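Local coordinates for fibronectin type III domain-containing protein (Simiduia agarivorans, PDB 6P2K) that probably hydrolyses xyloglucan-type beta-glucans, as a family 74 glycoside hydrolase whose catalytic part is built from seven-bladed beta-propellers and binds zinc, at residues Gln16-Val20 / Arg334-Tyr338; Trp321-Asp326 / Thr353-Tyr358; Asn58-Ala62 / Trp121-Phe127. One frame throughout, in Å; residues are numbered along the deposited sequence.

Interaction 1: Gln16-Val20 / Arg334-Tyr338; sequences QVQDV and RFAHY. With ZN (zinc ion), chain Q.
Strands 17-22 and 336-338, the first strands of the first and last blades of the N-terminal propeller, come side by side here. The segments run in nearly the same direction, 6° apart, and are closest at D19 and F335 (CA-CA 6.0 Å). No direct backbone-backbone hydrogen bond links them. Q18 and D19 form a classic beta bulge, both facing A33 of the next strand in their own blade.

Among the apolar contacts, F335 (chi1 p) points toward Q16-V20. The CA of D19 sits over its ring in a CH-pi contact, 3.8 Å from the centroid, while V17 CG1 packs 3.5 Å from F335 CE2 and V20 CG2 lies 3.6 Å from F335 CZ.

As for polar contacts, R334 (chi1 p, chi2 t, chi3 m) points toward the other segment, its NE donating to V17 O at 2.9 Å; its NH2 forms a salt bridge with D123. H337 (chi1 m) gives a weak bond from NE2 to D19 OD1, 2.8 Å, and its ND1 is held by E269. Water 1 donates to Q18 O (2.6 Å) and R334 O (3.0 Å).

At the metal, Q16 (chi1 t, chi2 t) presents OE1 to the zinc at 2.1 Å. Waters 2, 3 and 4 and D124 complete the site.

The Q16 amide NE2 lies over a face of the R334 guanidinium, 3.4 Å from NH1; both are donors and do not bond. First and last blades are thus joined around the single ring of F335, with polar side chains and a water supplying links that the backbones do not.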
loop_
_atom_site.group_PDB
_atom_site.type_symbol
_atom_site.label_atom_id
_atom_site.label_comp_id
_atom_site.label_asym_id
_atom_site.label_seq_id
_atom_site.Cartn_x
_atom_site.Cartn_y
_atom_site.Cartn_z
ATOM N N GLN B 16 10.518 41.929 -8.647
ATOM C CA GLN B 16 11.547 42.704 -7.964
ATOM C C GLN B 16 10.960 43.980 -7.369
ATOM O O GLN B 16 10.293 44.755 -8.059
ATOM C CB GLN B 16 12.681 43.039 -8.935
ATOM C CG GLN B 16 13.821 43.843 -8.326
ATOM C CD GLN B 16 15.001 44.003 -9.276
ATOM O OE1 GLN B 16 15.068 44.958 -10.057
ATOM N NE2 GLN B 16 15.940 43.063 -9.211
ATOM N N VAL B 17 11.199 44.182 -6.076
ATOM C CA VAL B 17 10.648 45.311 -5.337
ATOM C C VAL B 17 11.716 46.389 -5.236
ATOM O O VAL B 17 12.869 46.102 -4.886
ATOM C CB VAL B 17 10.163 44.879 -3.942
ATOM C CG1 VAL B 17 9.601 46.069 -3.183
ATOM C CG2 VAL B 17 9.120 43.780 -4.061
ATOM N N GLN B 18 11.337 47.631 -5.543
ATOM C CA GLN B 18 12.300 48.725 -5.549
ATOM C C GLN B 18 12.479 49.349 -4.172
ATOM O O GLN B 18 13.614 49.623 -3.767
ATOM C CB GLN B 18 11.874 49.796 -6.555
ATOM C CG GLN B 18 11.605 49.250 -7.944
ATOM C CD GLN B 18 12.836 48.616 -8.565
ATOM O OE1 GLN B 18 13.830 49.291 -8.831
ATOM N NE2 GLN B 18 12.776 47.307 -8.795
ATOM N N ASP B 19 11.389 49.564 -3.437
ATOM C CA ASP B 19 11.479 50.227 -2.144
ATOM C C ASP B 19 10.147 50.111 -1.419
ATOM O O ASP B 19 9.098 49.897 -2.032
ATOM C CB ASP B 19 11.866 51.700 -2.299
ATOM C CG ASP B 19 12.575 52.243 -1.080
ATOM O OD1 ASP B 19 12.856 51.454 -0.154
ATOM O OD2 ASP B 19 12.854 53.458 -1.049
ATOM N N VAL B 20 10.213 50.249 -0.096
ATOM C CA VAL B 20 9.046 50.442 0.756
ATOM C C VAL B 20 9.360 51.622 1.662
ATOM O O VAL B 20 10.358 51.595 2.393
ATOM C CB VAL B 20 8.708 49.190 1.584
ATOM C CG1 VAL B 20 7.623 49.507 2.600
ATOM C CG2 VAL B 20 8.277 48.049 0.673
ATOM N N ARG B 334 17.720 44.127 -1.055
ATOM C CA ARG B 334 18.053 45.174 -2.013
ATOM C C ARG B 334 17.510 46.537 -1.607
ATOM O O ARG B 334 17.760 47.521 -2.311
ATOM C CB ARG B 334 17.556 44.804 -3.417
ATOM C CG ARG B 334 16.144 44.251 -3.482
ATOM C CD ARG B 334 15.668 44.141 -4.924
ATOM N NE ARG B 334 15.578 45.444 -5.583
ATOM C CZ ARG B 334 16.415 45.871 -6.526
ATOM N NH1 ARG B 334 17.422 45.105 -6.929
ATOM N NH2 ARG B 334 16.247 47.069 -7.067
ATOM N N PHE B 335 16.771 46.614 -0.505
ATOM C CA PHE B 335 16.527 47.868 0.189
ATOM C C PHE B 335 16.289 47.539 1.652
ATOM O O PHE B 335 15.870 46.430 1.993
ATOM C CB PHE B 335 15.335 48.645 -0.389
ATOM C CG PHE B 335 14.009 47.968 -0.174
ATOM C CD1 PHE B 335 13.314 48.125 1.016
ATOM C CD2 PHE B 335 13.453 47.186 -1.167
ATOM C CE1 PHE B 335 12.103 47.500 1.217
ATOM C CE2 PHE B 335 12.236 46.568 -0.973
ATOM C CZ PHE B 335 11.564 46.721 0.222
ATOM N N ALA B 336 16.538 48.521 2.513
ATOM C CA ALA B 336 16.326 48.336 3.942
ATOM C C ALA B 336 16.283 49.700 4.607
ATOM O O ALA B 336 17.221 50.489 4.461
ATOM C CB ALA B 336 17.430 47.471 4.555
ATOM N N HIS B 337 15.208 49.971 5.341
ATOM C CA HIS B 337 15.014 51.262 5.982
ATOM C C HIS B 337 14.556 51.081 7.420
ATOM O O HIS B 337 13.734 50.208 7.717
ATOM C CB HIS B 337 13.985 52.108 5.229
ATOM C CG HIS B 337 14.379 52.416 3.820
ATOM N ND1 HIS B 337 15.393 53.295 3.507
ATOM C CD2 HIS B 337 13.893 51.964 2.641
ATOM C CE1 HIS B 337 15.516 53.371 2.193
ATOM N NE2 HIS B 337 14.619 52.571 1.644
ATOM N N TYR B 338 15.098 51.912 8.305
ATOM C CA TYR B 338 14.550 52.042 9.644
ATOM C C TYR B 338 13.223 52.792 9.588
ATOM O O TYR B 338 12.968 53.579 8.673
ATOM C CB TYR B 338 15.523 52.796 10.548
ATOM C CG TYR B 338 16.808 52.068 10.879
ATOM C CD1 TYR B 338 16.813 50.967 11.725
ATOM C CD2 TYR B 338 18.020 52.497 10.356
ATOM C CE1 TYR B 338 17.992 50.312 12.038
ATOM C CE2 TYR B 338 19.205 51.854 10.669
ATOM C CZ TYR B 338 19.183 50.761 11.508
ATOM O OH TYR B 338 20.355 50.112 11.821
HETATM ZN ZN ZN Q . 15.522 46.252 -11.594
HETATM O O HOH W 1 15.967 48.756 -4.320
HETATM O O HOH W 2 13.962 45.228 -12.564
HETATM O O HOH W 3 17.142 45.017 -12.110
HETATM O O HOH W 4 15.793 48.074 -10.571
#

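Interaction 2: Trp321-Asp326 / Thr353-Tyr358; sequences WDIGWD and TNQTMY
Neither segment is regular until Y358, which opens strand 358-363. W321-D326 is a loop with a sharp kink: D322 OD1 accepts from G324 N at 2.9 Å, an Asx turn, and G324 takes a positive phi (69/-160); D322 OD1 is also hydrogen-bonded to the Y393 hydroxyl. Opposite it T353-Y358 makes a tight bend, with N354 at the unusual 147/-55. The two backbones stay well apart, CA-CA being 8.8 Å for I323-T353 and 8.0 Å for D326-T356.

Y358 (chi1 m) reaches across and donates from OH to D322 O at 2.7 Å. The edge of W321 (chi1 p) meets the face of the Y358 ring in an offset edge-to-face pair, centroids 5.6 Å apart and planes at 89°. At the other end D326 (chi1 t) takes a hydrogen bond through OD2 from Q355 NE2, 2.7 Å.

Two waters lie between. Water 5 links D326 OD2 (2.8 Å), T353 OG1 (2.8 Å) and Q355 N (2.9 Å); water 6 links D326 O (2.9 Å), T353 OG1 (2.9 Å) and Y358 OH (3.2 Å). T353 OG1 and T356 OG1 are hydrogen-bonded at 2.7 Å.

Here the linker from the sixth blade of the N-terminal propeller is tied to the loop between the second and third strands of the seventh, a hydrated loop-to-loop contact at the blade ends of a beta-propeller.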
loop_
_atom_site.group_PDB
_atom_site.type_symbol
_atom_site.label_atom_id
_atom_site.label_comp_id
_atom_site.label_asym_id
_atom_site.label_seq_id
_atom_site.Cartn_x
_atom_site.Cartn_y
_atom_site.Cartn_z
ATOM N N TRP B 321 11.205 32.734 10.707
ATOM C CA TRP B 321 10.351 33.716 10.054
ATOM C C TRP B 321 9.613 33.051 8.900
ATOM O O TRP B 321 10.085 32.067 8.328
ATOM C CB TRP B 321 11.144 34.940 9.562
ATOM C CG TRP B 321 12.419 34.630 8.836
ATOM C CD1 TRP B 321 13.618 34.289 9.394
ATOM C CD2 TRP B 321 12.632 34.657 7.419
ATOM N NE1 TRP B 321 14.560 34.090 8.411
ATOM C CE2 TRP B 321 13.980 34.308 7.190
ATOM C CE3 TRP B 321 11.812 34.936 6.321
ATOM C CZ2 TRP B 321 14.527 34.234 5.909
ATOM C CZ3 TRP B 321 12.356 34.862 5.051
ATOM C CH2 TRP B 321 13.700 34.513 4.856
ATOM N N ASP B 322 8.443 33.594 8.576
ATOM C CA ASP B 322 7.591 33.044 7.525
ATOM C C ASP B 322 8.143 33.458 6.166
ATOM O O ASP B 322 8.039 34.623 5.769
ATOM C CB ASP B 322 6.152 33.522 7.704
ATOM C CG ASP B 322 5.231 33.058 6.581
ATOM O OD1 ASP B 322 5.562 32.065 5.895
ATOM O OD2 ASP B 322 4.170 33.696 6.383
ATOM N N ILE B 323 8.720 32.500 5.437
ATOM C CA ILE B 323 9.267 32.801 4.121
ATOM C C ILE B 323 8.182 32.981 3.070
ATOM O O ILE B 323 8.478 33.421 1.951
ATOM C CB ILE B 323 10.275 31.706 3.712
ATOM C CG1 ILE B 323 11.215 32.225 2.619
ATOM C CG2 ILE B 323 9.551 30.433 3.279
ATOM C CD1 ILE B 323 12.523 31.466 2.512
ATOM N N GLY B 324 6.927 32.685 3.406
ATOM C CA GLY B 324 5.868 32.854 2.428
ATOM C C GLY B 324 5.976 31.833 1.305
ATOM O O GLY B 324 6.621 30.788 1.431
ATOM N N TRP B 325 5.330 32.150 0.179
ATOM C CA TRP B 325 5.375 31.224 -0.946
ATOM C C TRP B 325 6.713 31.270 -1.670
ATOM O O TRP B 325 7.138 30.256 -2.238
ATOM C CB TRP B 325 4.227 31.497 -1.930
ATOM C CG TRP B 325 4.257 32.824 -2.660
ATOM C CD1 TRP B 325 3.503 33.930 -2.379
ATOM C CD2 TRP B 325 5.044 33.163 -3.813
ATOM N NE1 TRP B 325 3.781 34.936 -3.272
ATOM C CE2 TRP B 325 4.725 34.492 -4.161
ATOM C CE3 TRP B 325 5.992 32.476 -4.579
ATOM C CZ2 TRP B 325 5.320 35.146 -5.241
ATOM C CZ3 TRP B 325 6.587 33.132 -5.648
ATOM C CH2 TRP B 325 6.245 34.452 -5.969
ATOM N N ASP B 326 7.394 32.416 -1.649
ATOM C CA ASP B 326 8.636 32.611 -2.398
ATOM C C ASP B 326 9.801 32.144 -1.537
ATOM O O ASP B 326 10.349 32.896 -0.728
ATOM C CB ASP B 326 8.783 34.071 -2.807
ATOM C CG ASP B 326 9.905 34.295 -3.808
ATOM O OD1 ASP B 326 10.536 33.306 -4.241
ATOM O OD2 ASP B 326 10.155 35.466 -4.163
ATOM N N THR B 353 13.228 40.065 0.635
ATOM C CA THR B 353 14.093 38.974 0.196
ATOM C C THR B 353 14.423 39.054 -1.288
ATOM O O THR B 353 15.259 38.267 -1.755
ATOM C CB THR B 353 13.473 37.598 0.500
ATOM O OG1 THR B 353 12.251 37.427 -0.235
ATOM C CG2 THR B 353 13.223 37.428 1.996
ATOM N N ASN B 354 13.754 39.964 -2.017
ATOM C CA ASN B 354 14.019 40.441 -3.380
ATOM C C ASN B 354 12.703 40.779 -4.071
ATOM O O ASN B 354 12.519 41.896 -4.561
ATOM C CB ASN B 354 14.794 39.445 -4.250
ATOM C CG ASN B 354 15.048 39.979 -5.653
ATOM O OD1 ASN B 354 14.353 39.619 -6.600
ATOM N ND2 ASN B 354 16.037 40.857 -5.785
ATOM N N GLN B 355 11.784 39.815 -4.122
ATOM C CA GLN B 355 10.490 39.994 -4.765
ATOM C C GLN B 355 9.369 40.239 -3.764
ATOM O O GLN B 355 8.192 40.132 -4.126
ATOM C CB GLN B 355 10.143 38.775 -5.624
ATOM C CG GLN B 355 11.264 38.266 -6.514
ATOM C CD GLN B 355 10.809 37.122 -7.411
ATOM O OE1 GLN B 355 10.974 37.173 -8.631
ATOM N NE2 GLN B 355 10.224 36.088 -6.808
ATOM N N THR B 356 9.702 40.564 -2.519
ATOM C CA THR B 356 8.749 40.502 -1.421
ATOM C C THR B 356 8.814 41.783 -0.594
ATOM O O THR B 356 9.576 42.707 -0.890
ATOM C CB THR B 356 9.027 39.273 -0.545
ATOM O OG1 THR B 356 10.381 39.322 -0.073
ATOM C CG2 THR B 356 8.834 37.996 -1.353
ATOM N N MET B 357 7.993 41.832 0.454
ATOM C CA MET B 357 8.010 42.918 1.425
ATOM C C MET B 357 7.994 42.311 2.818
ATOM O O MET B 357 7.146 41.464 3.119
ATOM C CB MET B 357 6.818 43.867 1.240
ATOM C CG MET B 357 6.724 44.501 -0.141
ATOM S SD MET B 357 5.822 43.475 -1.319
ATOM C CE MET B 357 4.141 43.700 -0.742
ATOM N N TYR B 358 8.926 42.745 3.663
ATOM C CA TYR B 358 9.087 42.190 4.997
ATOM C C TYR B 358 9.274 43.315 5.999
ATOM O O TYR B 358 9.948 44.308 5.708
ATOM C CB TYR B 358 10.286 41.235 5.060
ATOM C CG TYR B 358 9.954 39.814 4.668
ATOM C CD1 TYR B 358 9.956 39.423 3.336
ATOM C CD2 TYR B 358 9.638 38.864 5.629
ATOM C CE1 TYR B 358 9.650 38.121 2.972
ATOM C CE2 TYR B 358 9.334 37.564 5.277
ATOM C CZ TYR B 358 9.343 37.202 3.948
ATOM O OH TYR B 358 9.038 35.914 3.595
HETATM O O HOH W 5 12.049 37.148 -3.025
HETATM O O HOH W 6 10.543 35.326 0.799
#

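Interaction 3: Asn58-Ala62 / Trp121-Phe127; sequences NRVFA and WRDDDDF. With ZN (zinc ion), chain Q.
In the N-terminal of the two seven-bladed beta-propellers the start of the second blade's first strand, 60-66, meets the loop between the second and third strands of the third blade. W121 to D124 is a type II' turn, with R122 at 58/-132 and D124 N bonded to W121 O at 3.0 Å; D124 then centres an inverse gamma turn. F61 and A62 form a classic beta bulge facing G76. The nearest CA pair is F61 and W121, 6.3 Å apart.

F61 (chi1 m) points toward the turn, and its ring takes W121 CA over one face: a CH-pi contact, 3.8 Å from the centroid. W121 CB is 3.7 Å from F61 CE2. W121 itself (chi1 p) leads its indole away, where NE1 bonds D125 OD1 at 3.0 Å.

R122 (chi1 m, chi2 and chi3 t) reaches across to the strand and clasps one carbonyl: NE donates to F61 O at 2.8 Å, and NH2 to the same F61 O at 3.2 Å.

R59 extends (chi1 t, chi2 t) before turning at chi3 (m). Its guanidinium lies flat on F127 (chi1 m), planes at 16°, in a cation-pi stack with CZ 3.6 Å from the ring centroid; NH2 is also held by Q713.

D124, with chi1 off the wells at -100°, serves both the strand and the metal. Q16 and waters 2, 3 and 4 are the other zinc ligands. One oxygen, D124 OD2, takes the salt bridge from R59 NH1 at 2.9 Å, leaving its twin, D124 OD1, bound to zinc at 2.0 Å.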
loop_
_atom_site.group_PDB
_atom_site.type_symbol
_atom_site.label_atom_id
_atom_site.label_comp_id
_atom_site.label_asym_id
_atom_site.label_seq_id
_atom_site.Cartn_x
_atom_site.Cartn_y
_atom_site.Cartn_z
ATOM N N ASN B 58 5.172 53.469 -14.917
ATOM C CA ASN B 58 4.945 52.658 -13.729
ATOM C C ASN B 58 6.216 52.034 -13.161
ATOM O O ASN B 58 6.132 51.269 -12.194
ATOM C CB ASN B 58 3.917 51.566 -14.034
ATOM C CG ASN B 58 2.502 52.105 -14.075
ATOM O OD1 ASN B 58 2.167 53.056 -13.367
ATOM N ND2 ASN B 58 1.664 51.505 -14.908
ATOM N N ARG B 59 7.383 52.348 -13.719
ATOM C CA ARG B 59 8.654 51.916 -13.138
ATOM C C ARG B 59 9.051 52.941 -12.082
ATOM O O ARG B 59 9.667 53.966 -12.379
ATOM C CB ARG B 59 9.718 51.766 -14.216
ATOM C CG ARG B 59 10.982 51.053 -13.755
ATOM C CD ARG B 59 11.761 50.492 -14.933
ATOM N NE ARG B 59 11.044 49.404 -15.596
ATOM C CZ ARG B 59 11.215 48.115 -15.313
ATOM N NH1 ARG B 59 12.079 47.747 -14.378
ATOM N NH2 ARG B 59 10.523 47.193 -15.966
ATOM N N VAL B 60 8.689 52.664 -10.829
ATOM C CA VAL B 60 8.860 53.616 -9.736
ATOM C C VAL B 60 10.176 53.341 -9.024
ATOM O O VAL B 60 10.447 52.205 -8.614
ATOM C CB VAL B 60 7.681 53.539 -8.752
ATOM C CG1 VAL B 60 7.886 54.520 -7.608
ATOM C CG2 VAL B 60 6.374 53.816 -9.470
ATOM N N PHE B 61 10.990 54.388 -8.861
ATOM C CA PHE B 61 12.274 54.278 -8.187
ATOM C C PHE B 61 12.305 54.938 -6.816
ATOM O O PHE B 61 13.228 54.661 -6.042
ATOM C CB PHE B 61 13.386 54.886 -9.054
ATOM C CG PHE B 61 13.677 54.111 -10.305
ATOM C CD1 PHE B 61 13.933 52.752 -10.253
ATOM C CD2 PHE B 61 13.699 54.743 -11.536
ATOM C CE1 PHE B 61 14.203 52.038 -11.404
ATOM C CE2 PHE B 61 13.966 54.032 -12.690
ATOM C CZ PHE B 61 14.217 52.678 -12.622
ATOM N N ALA B 62 11.339 55.796 -6.491
ATOM C CA ALA B 62 11.371 56.507 -5.221
ATOM C C ALA B 62 9.986 57.041 -4.884
ATOM O O ALA B 62 9.218 57.424 -5.770
ATOM C CB ALA B 62 12.382 57.658 -5.247
ATOM N N TRP B 121 18.295 55.891 -11.210
ATOM C CA TRP B 121 17.498 54.731 -11.619
ATOM C C TRP B 121 17.919 53.450 -10.908
ATOM O O TRP B 121 17.690 52.370 -11.460
ATOM C CB TRP B 121 17.592 54.541 -13.133
ATOM C CG TRP B 121 19.004 54.409 -13.615
ATOM C CD1 TRP B 121 19.709 53.255 -13.773
ATOM C CD2 TRP B 121 19.889 55.475 -13.987
ATOM N NE1 TRP B 121 20.976 53.532 -14.229
ATOM C CE2 TRP B 121 21.111 54.887 -14.367
ATOM C CE3 TRP B 121 19.764 56.866 -14.041
ATOM C CZ2 TRP B 121 22.202 55.643 -14.794
ATOM C CZ3 TRP B 121 20.846 57.614 -14.464
ATOM C CH2 TRP B 121 22.049 57.000 -14.836
ATOM N N ARG B 122 18.534 53.526 -9.728
ATOM C CA ARG B 122 18.906 52.357 -8.914
ATOM C C ARG B 122 19.814 51.457 -9.750
ATOM O O ARG B 122 20.768 51.962 -10.363
ATOM C CB ARG B 122 17.635 51.700 -8.390
ATOM C CG ARG B 122 16.806 52.604 -7.511
ATOM C CD ARG B 122 15.786 51.820 -6.702
ATOM N NE ARG B 122 15.155 52.672 -5.702
ATOM C CZ ARG B 122 15.459 52.658 -4.408
ATOM N NH1 ARG B 122 16.381 51.823 -3.947
ATOM N NH2 ARG B 122 14.836 53.480 -3.572
ATOM N N ASP B 123 19.569 50.149 -9.801
ATOM C CA ASP B 123 20.366 49.210 -10.577
ATOM C C ASP B 123 19.753 48.902 -11.937
ATOM O O ASP B 123 20.216 47.985 -12.621
ATOM C CB ASP B 123 20.554 47.914 -9.788
ATOM C CG ASP B 123 19.236 47.339 -9.291
ATOM O OD1 ASP B 123 18.328 48.132 -8.954
ATOM O OD2 ASP B 123 19.104 46.098 -9.239
ATOM N N ASP B 124 18.722 49.641 -12.344
ATOM C CA ASP B 124 18.040 49.373 -13.604
ATOM C C ASP B 124 18.803 49.971 -14.780
ATOM O O ASP B 124 18.232 50.720 -15.578
ATOM C CB ASP B 124 16.613 49.927 -13.570
ATOM C CG ASP B 124 15.576 48.859 -13.280
ATOM O OD1 ASP B 124 15.954 47.716 -12.937
ATOM O OD2 ASP B 124 14.372 49.165 -13.400
ATOM N N ASP B 125 20.091 49.641 -14.901
ATOM C CA ASP B 125 20.899 50.215 -15.971
ATOM C C ASP B 125 20.418 49.765 -17.344
ATOM O O ASP B 125 20.608 50.483 -18.333
ATOM C CB ASP B 125 22.372 49.851 -15.773
ATOM C CG ASP B 125 23.042 50.692 -14.700
ATOM O OD1 ASP B 125 23.388 51.859 -14.985
ATOM O OD2 ASP B 125 23.216 50.188 -13.568
ATOM N N ASP B 126 19.789 48.595 -17.430
ATOM C CA ASP B 126 19.281 48.107 -18.705
ATOM C C ASP B 126 17.968 48.765 -19.114
ATOM O O ASP B 126 17.447 48.452 -20.188
ATOM C CB ASP B 126 19.112 46.584 -18.658
ATOM C CG ASP B 126 18.287 46.118 -17.470
ATOM O OD1 ASP B 126 18.193 46.864 -16.470
ATOM O OD2 ASP B 126 17.732 44.999 -17.537
ATOM N N PHE B 127 17.430 49.671 -18.297
ATOM C CA PHE B 127 16.187 50.359 -18.611
ATOM C C PHE B 127 16.336 51.866 -18.774
ATOM O O PHE B 127 15.381 52.515 -19.212
ATOM C CB PHE B 127 15.130 50.094 -17.525
ATOM C CG PHE B 127 14.481 48.739 -17.616
ATOM C CD1 PHE B 127 15.048 47.640 -16.990
ATOM C CD2 PHE B 127 13.297 48.568 -18.317
ATOM C CE1 PHE B 127 14.452 46.395 -17.068
ATOM C CE2 PHE B 127 12.694 47.324 -18.398
ATOM C CZ PHE B 127 13.273 46.236 -17.772
HETATM ZN ZN ZN Q . 15.522 46.252 -11.594
HETATM O O HOH W 2 13.962 45.228 -12.564
HETATM O O HOH W 3 17.142 45.017 -12.110
HETATM O O HOH W 4 15.793 48.074 -10.571
#

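In the fold
All three contacts lie in the N-terminal propeller. Interaction 1 joins blades one and seven and so closes the ring; interaction 3, nested within that long loop of chain, joins blades two and three. Their centres are 13 Å apart, and they share the zinc, bound by Q16 and D124, with waters 2, 3 and 4; R334 to D123 adds a salt bridge. Interaction 2 crosses interaction 1 along the chain, 12 Å away between centres, and touches it where V17 N meets N354 O at 3.0 Å. Interactions 2 and 3, 21 Å apart between centres, do not touch. Interaction 1 therefore links the metal site to the loops of the last blade.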